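Local atomic coordinates of aromatic amino acid exporter YddG (Starkeya novella, PDB entry 5I20), a protein that exports a broad range of amino acids, including L-threonine, L-methionine, L-lysine and L-glutamate, across the bacterial inner membrane. Residues A[99-112]-A[237-249]. Residues are numbered along the deposited sequence; the frame is centred on the assembly and turned at random.
With OLC ((2R)-2,3-dihydroxypropyl (9Z)-octadec-9-enoate), chain G; OLC ((2R)-2,3-dihydroxypropyl (9Z)-octadec-9-enoate), chain H; SO4 (sulfate ion), chain K.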
ATOM      1  N   TYR A  99       1.956  -4.955   7.658  1.00 37.36           N
ATOM      2  CA  TYR A  99       2.539  -5.575   6.468  1.00 38.78           C
ATOM      3  C   TYR A  99       2.284  -7.078   6.402  1.00 40.50           C
ATOM      4  O   TYR A  99       2.996  -7.818   5.722  1.00 37.69           O
ATOM      5  CB  TYR A  99       4.038  -5.277   6.377  1.00 45.47           C
ATOM      6  CG  TYR A  99       4.348  -4.377   5.204  1.00 55.95           C
ATOM      7  CD1 TYR A  99       4.332  -4.872   3.907  1.00 53.49           C
ATOM      8  CD2 TYR A  99       4.622  -3.028   5.387  1.00 62.21           C
ATOM      9  CE1 TYR A  99       4.595  -4.057   2.825  1.00 57.41           C
ATOM     10  CE2 TYR A  99       4.889  -2.201   4.307  1.00 65.40           C
ATOM     11  CZ  TYR A  99       4.875  -2.722   3.030  1.00 63.06           C
ATOM     12  OH  TYR A  99       5.138  -1.912   1.951  1.00 63.39           O
ATOM     13  N   LEU A 100       1.247  -7.511   7.107  1.00 37.38           N
ATOM     14  CA  LEU A 100       0.641  -8.804   6.852  1.00 42.55           C
ATOM     15  C   LEU A 100      -0.245  -8.724   5.614  1.00 42.56           C
ATOM     16  O   LEU A 100      -0.657  -9.752   5.078  1.00 48.13           O
ATOM     17  CB  LEU A 100      -0.180  -9.273   8.057  1.00 48.35           C
ATOM     18  CG  LEU A 100       0.618  -9.842   9.230  1.00 48.29           C
ATOM     19  CD1 LEU A 100      -0.264 -10.004  10.457  1.00 51.98           C
ATOM     20  CD2 LEU A 100       1.240 -11.171   8.836  1.00 48.48           C
ATOM     21  N   TRP A 101      -0.530  -7.508   5.151  1.00 39.76           N
ATOM     22  CA  TRP A 101      -1.488  -7.339   4.055  1.00 40.69           C
ATOM     23  C   TRP A 101      -1.087  -7.988   2.721  1.00 33.70           C
ATOM     24  O   TRP A 101      -1.970  -8.400   1.971  1.00 33.99           O
ATOM     25  CB  TRP A 101      -1.813  -5.848   3.825  1.00 39.26           C
ATOM     26  CG  TRP A 101      -0.752  -4.955   3.214  1.00 36.17           C
ATOM     27  CD1 TRP A 101       0.083  -4.107   3.883  1.00 35.78           C
ATOM     28  CD2 TRP A 101      -0.458  -4.779   1.815  1.00 40.19           C
ATOM     29  NE1 TRP A 101       0.891  -3.437   2.998  1.00 34.06           N
ATOM     30  CE2 TRP A 101       0.581  -3.827   1.723  1.00 42.05           C
ATOM     31  CE3 TRP A 101      -0.958  -5.344   0.637  1.00 37.71           C
ATOM     32  CZ2 TRP A 101       1.125  -3.423   0.501  1.00 34.39           C
ATOM     33  CZ3 TRP A 101      -0.414  -4.941  -0.582  1.00 37.51           C
ATOM     34  CH2 TRP A 101       0.616  -3.989  -0.636  1.00 38.26           C
ATOM     35  N   PRO A 102       0.219  -8.089   2.410  1.00 33.52           N
ATOM     36  CA  PRO A 102       0.468  -8.801   1.149  1.00 37.26           C
ATOM     37  C   PRO A 102       0.121 -10.287   1.234  1.00 40.64           C
ATOM     38  O   PRO A 102      -0.408 -10.841   0.270  1.00 36.61           O
ATOM     39  CB  PRO A 102       1.969  -8.600   0.922  1.00 40.47           C
ATOM     40  CG  PRO A 102       2.295  -7.346   1.665  1.00 38.08           C
ATOM     41  CD  PRO A 102       1.433  -7.405   2.892  1.00 35.06           C
ATOM     42  N   LEU A 103       0.406 -10.916   2.370  1.00 39.85           N
ATOM     43  CA  LEU A 103       0.042 -12.314   2.588  1.00 39.07           C
ATOM     44  C   LEU A 103      -1.476 -12.488   2.552  1.00 34.14           C
ATOM     45  O   LEU A 103      -1.987 -13.469   2.015  1.00 36.08           O
ATOM     46  CB  LEU A 103       0.605 -12.813   3.921  1.00 40.77           C
ATOM     47  CG  LEU A 103       0.246 -14.238   4.354  1.00 43.20           C
ATOM     48  CD1 LEU A 103       0.735 -15.258   3.334  1.00 34.19           C
ATOM     49  CD2 LEU A 103       0.822 -14.539   5.735  1.00 34.04           C
ATOM     50  N   LEU A 104      -2.191 -11.523   3.117  1.00 36.61           N
ATOM     51  CA  LEU A 104      -3.647 -11.572   3.168  1.00 39.52           C
ATOM     52  C   LEU A 104      -4.258 -11.527   1.772  1.00 45.82           C
ATOM     53  O   LEU A 104      -5.215 -12.243   1.485  1.00 48.07           O
ATOM     54  CB  LEU A 104      -4.189 -10.422   4.021  1.00 39.05           C
ATOM     55  CG  LEU A 104      -3.903 -10.518   5.519  1.00 36.64           C
ATOM     56  CD1 LEU A 104      -4.462  -9.317   6.266  1.00 34.75           C
ATOM     57  CD2 LEU A 104      -4.466 -11.817   6.083  1.00 37.99           C
ATOM     58  N   ILE A 105      -3.699 -10.685   0.909  1.00 45.95           N
ATOM     59  CA  ILE A 105      -4.144 -10.608  -0.477  1.00 44.37           C
ATOM     60  C   ILE A 105      -3.959 -11.951  -1.187  1.00 35.90           C
ATOM     61  O   ILE A 105      -4.859 -12.419  -1.888  1.00 36.71           O
ATOM     62  CB  ILE A 105      -3.393  -9.497  -1.249  1.00 42.87           C
ATOM     63  CG1 ILE A 105      -3.889  -8.119  -0.799  1.00 43.23           C
ATOM     64  CG2 ILE A 105      -3.574  -9.659  -2.750  1.00 36.12           C
ATOM     65  CD1 ILE A 105      -3.250  -6.965  -1.530  1.00 41.41           C
ATOM     66  N   VAL A 106      -2.797 -12.570  -0.997  1.00 35.48           N
ATOM     67  CA  VAL A 106      -2.525 -13.878  -1.585  1.00 48.81           C
ATOM     68  C   VAL A 106      -3.553 -14.898  -1.106  1.00 44.62           C
ATOM     69  O   VAL A 106      -4.155 -15.605  -1.912  1.00 45.80           O
ATOM     70  CB  VAL A 106      -1.105 -14.381  -1.245  1.00 51.32           C
ATOM     71  CG1 VAL A 106      -0.912 -15.808  -1.741  1.00 35.97           C
ATOM     72  CG2 VAL A 106      -0.051 -13.459  -1.844  1.00 35.16           C
ATOM     73  N   LEU A 107      -3.763 -14.954   0.206  1.00 42.46           N
ATOM     74  CA  LEU A 107      -4.738 -15.870   0.789  1.00 42.12           C
ATOM     75  C   LEU A 107      -6.171 -15.548   0.345  1.00 46.38           C
ATOM     76  O   LEU A 107      -6.939 -16.452   0.018  1.00 43.07           O
ATOM     77  CB  LEU A 107      -4.638 -15.851   2.319  1.00 43.07           C
ATOM     78  CG  LEU A 107      -3.333 -16.401   2.912  1.00 47.80           C
ATOM     79  CD1 LEU A 107      -3.279 -16.211   4.422  1.00 45.89           C
ATOM     80  CD2 LEU A 107      -3.158 -17.872   2.548  1.00 45.49           C
ATOM     81  N   PHE A 108      -6.527 -14.266   0.317  1.00 44.93           N
ATOM     82  CA  PHE A 108      -7.894 -13.878  -0.030  1.00 45.55           C
ATOM     83  C   PHE A 108      -8.177 -14.018  -1.526  1.00 49.28           C
ATOM     84  O   PHE A 108      -9.335 -14.015  -1.942  1.00 50.77           O
ATOM     85  CB  PHE A 108      -8.185 -12.438   0.419  1.00 42.13           C
ATOM     86  CG  PHE A 108      -8.170 -12.247   1.914  1.00 42.89           C
ATOM     87  CD1 PHE A 108      -8.251 -13.332   2.771  1.00 51.20           C
ATOM     88  CD2 PHE A 108      -8.076 -10.978   2.461  1.00 45.16           C
ATOM     89  CE1 PHE A 108      -8.234 -13.154   4.147  1.00 51.05           C
ATOM     90  CE2 PHE A 108      -8.061 -10.795   3.835  1.00 44.11           C
ATOM     91  CZ  PHE A 108      -8.141 -11.884   4.676  1.00 47.57           C
ATOM     92  N   SER A 109      -7.125 -14.146  -2.333  1.00 50.82           N
ATOM     93  CA  SER A 109      -7.294 -14.281  -3.779  1.00 48.03           C
ATOM     94  C   SER A 109      -7.899 -15.633  -4.136  1.00 50.48           C
ATOM     95  O   SER A 109      -8.388 -15.829  -5.250  1.00 58.18           O
ATOM     96  CB  SER A 109      -5.960 -14.095  -4.506  1.00 42.44           C
ATOM     97  OG  SER A 109      -5.079 -15.173  -4.249  1.00 40.42           O
ATOM     98  N   ALA A 110      -7.876 -16.561  -3.184  1.00 51.03           N
ATOM     99  CA  ALA A 110      -8.459 -17.884  -3.389  1.00 51.51           C
ATOM    100  C   ALA A 110      -9.983 -17.810  -3.464  1.00 50.96           C
ATOM    101  O   ALA A 110     -10.631 -18.738  -3.942  1.00 55.68           O
ATOM    102  CB  ALA A 110      -8.027 -18.831  -2.280  1.00 48.95           C
ATOM    103  N   PHE A 111     -10.552 -16.704  -2.993  1.00 52.25           N
ATOM    104  CA  PHE A 111     -11.998 -16.509  -3.046  1.00 59.86           C
ATOM    105  C   PHE A 111     -12.447 -15.985  -4.411  1.00 61.62           C
ATOM    106  O   PHE A 111     -13.641 -15.931  -4.696  1.00 64.06           O
ATOM    107  CB  PHE A 111     -12.456 -15.548  -1.942  1.00 64.97           C
ATOM    108  CG  PHE A 111     -12.235 -16.069  -0.548  1.00 72.29           C
ATOM    109  CD1 PHE A 111     -12.132 -17.429  -0.303  1.00 79.85           C
ATOM    110  CD2 PHE A 111     -12.135 -15.193   0.521  1.00 73.74           C
ATOM    111  CE1 PHE A 111     -11.928 -17.906   0.983  1.00 80.55           C
ATOM    112  CE2 PHE A 111     -11.933 -15.662   1.808  1.00 74.67           C
ATOM    113  CZ  PHE A 111     -11.830 -17.019   2.039  1.00 77.39           C
ATOM    114  N   LEU A 112     -11.491 -15.594  -5.249  1.00 61.49           N
ATOM    115  CA  LEU A 112     -11.805 -15.144  -6.603  1.00 57.17           C
ATOM    116  C   LEU A 112     -12.098 -16.342  -7.507  1.00 57.58           C
ATOM    117  O   LEU A 112     -11.312 -17.288  -7.561  1.00 54.57           O
ATOM    118  CB  LEU A 112     -10.659 -14.309  -7.178  1.00 52.97           C
ATOM    119  CG  LEU A 112     -10.328 -13.020  -6.422  1.00 54.08           C
ATOM    120  CD1 LEU A 112      -9.170 -12.275  -7.077  1.00 51.61           C
ATOM    121  CD2 LEU A 112     -11.559 -12.130  -6.319  1.00 52.88           C
ATOM    122  N   VAL A 237      -3.549 -11.090  -9.283  1.00 40.97           N
ATOM    123  CA  VAL A 237      -3.702 -10.675  -7.892  1.00 39.74           C
ATOM    124  C   VAL A 237      -2.802 -11.441  -6.919  1.00 48.89           C
ATOM    125  O   VAL A 237      -2.203 -10.844  -6.020  1.00 50.19           O
ATOM    126  CB  VAL A 237      -5.167 -10.830  -7.428  1.00 40.11           C
ATOM    127  CG1 VAL A 237      -5.308 -10.471  -5.954  1.00 38.99           C
ATOM    128  CG2 VAL A 237      -6.084  -9.967  -8.276  1.00 41.22           C
ATOM    129  N   ARG A 238      -2.702 -12.756  -7.081  1.00 52.34           N
ATOM    130  CA  ARG A 238      -1.924 -13.538  -6.126  1.00 52.75           C
ATOM    131  C   ARG A 238      -0.436 -13.249  -6.299  1.00 48.05           C
ATOM    132  O   ARG A 238       0.330 -13.315  -5.342  1.00 46.96           O
ATOM    133  CB  ARG A 238      -2.215 -15.041  -6.257  1.00 54.89           C
ATOM    134  CG  ARG A 238      -1.918 -15.667  -7.608  1.00 58.00           C
ATOM    135  CD  ARG A 238      -3.203 -16.042  -8.330  1.00 55.86           C
ATOM    136  NE  ARG A 238      -3.127 -17.361  -8.949  1.00 56.10           N
ATOM    137  CZ  ARG A 238      -2.693 -17.590 -10.185  1.00 54.55           C
ATOM    138  NH1 ARG A 238      -2.289 -16.586 -10.949  1.00 61.48           N
ATOM    139  NH2 ARG A 238      -2.663 -18.828 -10.660  1.00 48.65           N
ATOM    140  N   LEU A 239      -0.041 -12.900  -7.518  1.00 48.25           N
ATOM    141  CA  LEU A 239       1.347 -12.552  -7.787  1.00 46.28           C
ATOM    142  C   LEU A 239       1.683 -11.156  -7.267  1.00 43.16           C
ATOM    143  O   LEU A 239       2.754 -10.942  -6.694  1.00 38.34           O
ATOM    144  CB  LEU A 239       1.641 -12.646  -9.285  1.00 52.02           C
ATOM    145  CG  LEU A 239       3.105 -12.465  -9.690  1.00 58.83           C
ATOM    146  CD1 LEU A 239       3.999 -13.385  -8.875  1.00 58.66           C
ATOM    147  CD2 LEU A 239       3.277 -12.730 -11.177  1.00 64.49           C
ATOM    148  N   LEU A 240       0.770 -10.209  -7.466  1.00 40.49           N
ATOM    149  CA  LEU A 240       0.973  -8.846  -6.981  1.00 45.55           C
ATOM    150  C   LEU A 240       1.001  -8.816  -5.455  1.00 42.53           C
ATOM    151  O   LEU A 240       1.650  -7.959  -4.853  1.00 46.44           O
ATOM    152  CB  LEU A 240      -0.112  -7.907  -7.522  1.00 47.54           C
ATOM    153  CG  LEU A 240       0.023  -7.528  -9.001  1.00 48.17           C
ATOM    154  CD1 LEU A 240      -1.245  -6.862  -9.514  1.00 40.01           C
ATOM    155  CD2 LEU A 240       1.228  -6.618  -9.217  1.00 39.18           C
ATOM    156  N   GLY A 241       0.297  -9.757  -4.832  1.00 41.08           N
ATOM    157  CA  GLY A 241       0.388  -9.949  -3.394  1.00 39.34           C
ATOM    158  C   GLY A 241       1.799 -10.342  -2.996  1.00 41.81           C
ATOM    159  O   GLY A 241       2.388  -9.757  -2.086  1.00 45.87           O
ATOM    160  N   VAL A 242       2.348 -11.330  -3.698  1.00 37.77           N
ATOM    161  CA  VAL A 242       3.716 -11.783  -3.470  1.00 38.13           C
ATOM    162  C   VAL A 242       4.713 -10.649  -3.699  1.00 37.60           C
ATOM    163  O   VAL A 242       5.594 -10.408  -2.874  1.00 39.57           O
ATOM    164  CB  VAL A 242       4.079 -12.979  -4.391  1.00 35.72           C
ATOM    165  CG1 VAL A 242       5.537 -13.383  -4.206  1.00 35.69           C
ATOM    166  CG2 VAL A 242       3.163 -14.159  -4.110  1.00 35.84           C
ATOM    167  N   LEU A 243       4.554  -9.945  -4.816  1.00 42.31           N
ATOM    168  CA  LEU A 243       5.481  -8.886  -5.207  1.00 37.84           C
ATOM    169  C   LEU A 243       5.429  -7.670  -4.288  1.00 42.90           C
ATOM    170  O   LEU A 243       6.363  -6.873  -4.263  1.00 48.55           O
ATOM    171  CB  LEU A 243       5.203  -8.453  -6.645  1.00 37.61           C
ATOM    172  CG  LEU A 243       5.467  -9.512  -7.715  1.00 42.22           C
ATOM    173  CD1 LEU A 243       5.028  -9.016  -9.080  1.00 38.67           C
ATOM    174  CD2 LEU A 243       6.937  -9.913  -7.726  1.00 39.95           C
ATOM    175  N   SER A 244       4.344  -7.522  -3.534  1.00 35.13           N
ATOM    176  CA  SER A 244       4.209  -6.373  -2.642  1.00 40.55           C
ATOM    177  C   SER A 244       5.267  -6.365  -1.530  1.00 34.56           C
ATOM    178  O   SER A 244       5.633  -5.301  -1.040  1.00 34.65           O
ATOM    179  CB  SER A 244       2.802  -6.331  -2.042  1.00 34.59           C
ATOM    180  OG  SER A 244       1.853  -5.952  -3.027  1.00 35.73           O
ATOM    181  N   TYR A 245       5.784  -7.534  -1.151  1.00 34.36           N
ATOM    182  CA  TYR A 245       6.876  -7.572  -0.173  1.00 37.56           C
ATOM    183  C   TYR A 245       8.197  -7.043  -0.742  1.00 38.92           C
ATOM    184  O   TYR A 245       9.214  -7.047  -0.056  1.00 47.54           O
ATOM    185  CB  TYR A 245       7.083  -8.989   0.372  1.00 38.21           C
ATOM    186  CG  TYR A 245       6.055  -9.382   1.403  1.00 37.94           C
ATOM    187  CD1 TYR A 245       5.847  -8.602   2.536  1.00 36.33           C
ATOM    188  CD2 TYR A 245       5.271 -10.515   1.232  1.00 33.62           C
ATOM    189  CE1 TYR A 245       4.899  -8.948   3.475  1.00 36.19           C
ATOM    190  CE2 TYR A 245       4.320 -10.870   2.164  1.00 37.08           C
ATOM    191  CZ  TYR A 245       4.136 -10.083   3.284  1.00 40.61           C
ATOM    192  OH  TYR A 245       3.187 -10.432   4.216  1.00 38.39           O
ATOM    193  N   ALA A 246       8.190  -6.593  -1.991  1.00 38.31           N
ATOM    194  CA  ALA A 246       9.370  -5.938  -2.537  1.00 41.29           C
ATOM    195  C   ALA A 246       9.465  -4.507  -2.017  1.00 40.06           C
ATOM    196  O   ALA A 246      10.551  -3.936  -1.956  1.00 41.15           O
ATOM    197  CB  ALA A 246       9.346  -5.952  -4.055  1.00 36.55           C
ATOM    198  N   ALA A 247       8.325  -3.938  -1.631  1.00 35.82           N
ATOM    199  CA  ALA A 247       8.273  -2.544  -1.192  1.00 43.56           C
ATOM    200  C   ALA A 247       9.166  -2.244   0.023  1.00 44.69           C
ATOM    201  O   ALA A 247       9.893  -1.254   0.000  1.00 41.69           O
ATOM    202  CB  ALA A 247       6.829  -2.129  -0.903  1.00 43.47           C
ATOM    203  N   PRO A 248       9.127  -3.084   1.081  1.00 43.21           N
ATOM    204  CA  PRO A 248      10.045  -2.793   2.193  1.00 36.80           C
ATOM    205  C   PRO A 248      11.519  -2.883   1.804  1.00 40.86           C
ATOM    206  O   PRO A 248      12.324  -2.079   2.273  1.00 44.81           O
ATOM    207  CB  PRO A 248       9.700  -3.870   3.226  1.00 35.76           C
ATOM    208  CG  PRO A 248       8.289  -4.237   2.921  1.00 40.35           C
ATOM    209  CD  PRO A 248       8.194  -4.173   1.428  1.00 41.89           C
ATOM    210  N   VAL A 249      11.864  -3.848   0.956  1.00 42.95           N
ATOM    211  CA  VAL A 249      13.246  -4.018   0.516  1.00 40.71           C
ATOM    212  C   VAL A 249      13.691  -2.868  -0.378  1.00 39.83           C
ATOM    213  O   VAL A 249      14.765  -2.297  -0.184  1.00 44.57           O
ATOM    214  CB  VAL A 249      13.436  -5.347  -0.243  1.00 41.77           C
ATOM    215  CG1 VAL A 249      14.843  -5.435  -0.813  1.00 39.88           C
ATOM    216  CG2 VAL A 249      13.154  -6.523   0.673  1.00 40.49           C
TER
HETATM  217  C10 OLC G 301      -0.476  -0.027   0.976  1.00 36.01           C
HETATM  218  C9  OLC G 301      -0.340   1.092   0.004  1.00 40.57           C
HETATM  219  C11 OLC G 301      -1.211   0.202   2.250  1.00 36.53           C
HETATM  220  C8  OLC G 301      -0.915   2.429   0.321  1.00 38.74           C
HETATM  221  C16 OLC G 301       2.451   0.447   5.727  1.00 60.24           C
HETATM  222  C12 OLC G 301      -0.660  -0.682   3.317  1.00 44.11           C
HETATM  223  C7  OLC G 301       0.154   3.362   0.778  1.00 49.90           C
HETATM  224  C15 OLC G 301       1.008   0.708   6.005  1.00 57.38           C
HETATM  225  C13 OLC G 301      -0.877  -0.045   4.648  1.00 50.32           C
HETATM  226  C6  OLC G 301      -0.435   4.707   1.048  1.00 57.95           C
HETATM  227  C14 OLC G 301       0.193  -0.472   5.594  1.00 54.38           C
HETATM  228  C5  OLC G 301      -0.182   5.091   2.466  1.00 64.58           C
HETATM  229  C4  OLC G 301      -0.393   6.558   2.642  1.00 66.13           C
HETATM  230  C3  OLC G 301       0.055   6.971   4.005  1.00 66.59           C
HETATM  231  C2  OLC G 301       0.037   8.459   4.104  1.00 70.57           C
HETATM  232  C8  OLC H 302       8.605  -8.269 -11.472  1.00 60.97           C
HETATM  233  C7  OLC H 302       7.716  -7.388 -12.280  1.00 62.78           C
HETATM  234  C6  OLC H 302       6.354  -7.990 -12.368  1.00 65.61           C
HETATM  235  C5  OLC H 302       6.399  -9.166 -13.284  1.00 68.92           C
HETATM  236  C4  OLC H 302       5.025  -9.468 -13.775  1.00 68.61           C
HETATM  237  C3  OLC H 302       5.048 -10.761 -14.517  1.00 71.78           C
HETATM  238  C2  OLC H 302       3.775 -10.915 -15.276  1.00 72.87           C
HETATM  239  C1  OLC H 302       3.168 -12.235 -14.950  1.00 76.62           C
HETATM  240  O19 OLC H 302       1.951 -12.360 -14.936  1.00 76.97           O
HETATM  241  O20 OLC H 302       3.982 -13.321 -14.733  1.00 77.58           O
HETATM  242  S   SO4 K 305      -2.166 -19.977 -13.864  1.00 85.01           S
HETATM  243  O1  SO4 K 305      -2.230 -20.837 -15.042  1.00 91.93           O
HETATM  244  O2  SO4 K 305      -3.009 -20.533 -12.810  1.00 84.55           O
HETATM  245  O3  SO4 K 305      -0.785 -19.900 -13.396  1.00 84.87           O
HETATM  246  O4  SO4 K 305      -2.641 -18.641 -14.207  1.00 84.57           O
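Helix 101-108 and helix 237-243 pack almost antiparallel, their axes 7.8 Å apart at 164°, with Pro102 against Gly241 and Val106 against Arg238. The absent side chain of Gly241 is consistent with this approach. A beta carbon there would run into Val106 CG2 and press on Pro102 O. Near Tyr99, where the chain leaves helix 91-98 before helix 101-108, the ring of Tyr245 carries the contact. Pro102 CB sits over one of its faces, 3.6 Å from the centroid, in a CH-pi contact. The Tyr245 ring reaches across because its CG lies anti to its own carbonyl carbon (chi1 -77°). Tyr245 OH then donates to Tyr99 O at 3.0 Å, in the carbonyl plane, and accepts a weak bond from Leu103 N. A phenylalanine in place of Tyr245 could keep the CH-pi contact but would probably leave Tyr99 O without this donor. Tyr99 is itself wedged between groups: Pro248 CG lies over one ring face, 3.9 Å from the centroid, and Trp101 NE1 lies over the other. Trp101 CH2 lies obliquely 3.3 Å from Ser244 OG. That hydroxyl is turned back to Leu240 O, one turn earlier, 2.7 Å away. At the cytoplasmic end the packing is aliphatic. The side chains of Ile105 and Val237 cross at about a right angle, with Ile105 CG2 3.7 Å from Val237 CG1, and Leu112 CD1 touches Val237 CG2. Arg238 leads away from the interface to a salt bridge with Asp236 and a weak bond to a sulfate. The contact joins the two EamA-like regions of a basket-shaped DMT exporter built of inverted repeats. Both segments belong to interrupted transmembrane helices, 91-98/101-108 and 237-243/246-258, whose breaks at Tyr99 and at Ser244-Tyr245 meet deep in the protein.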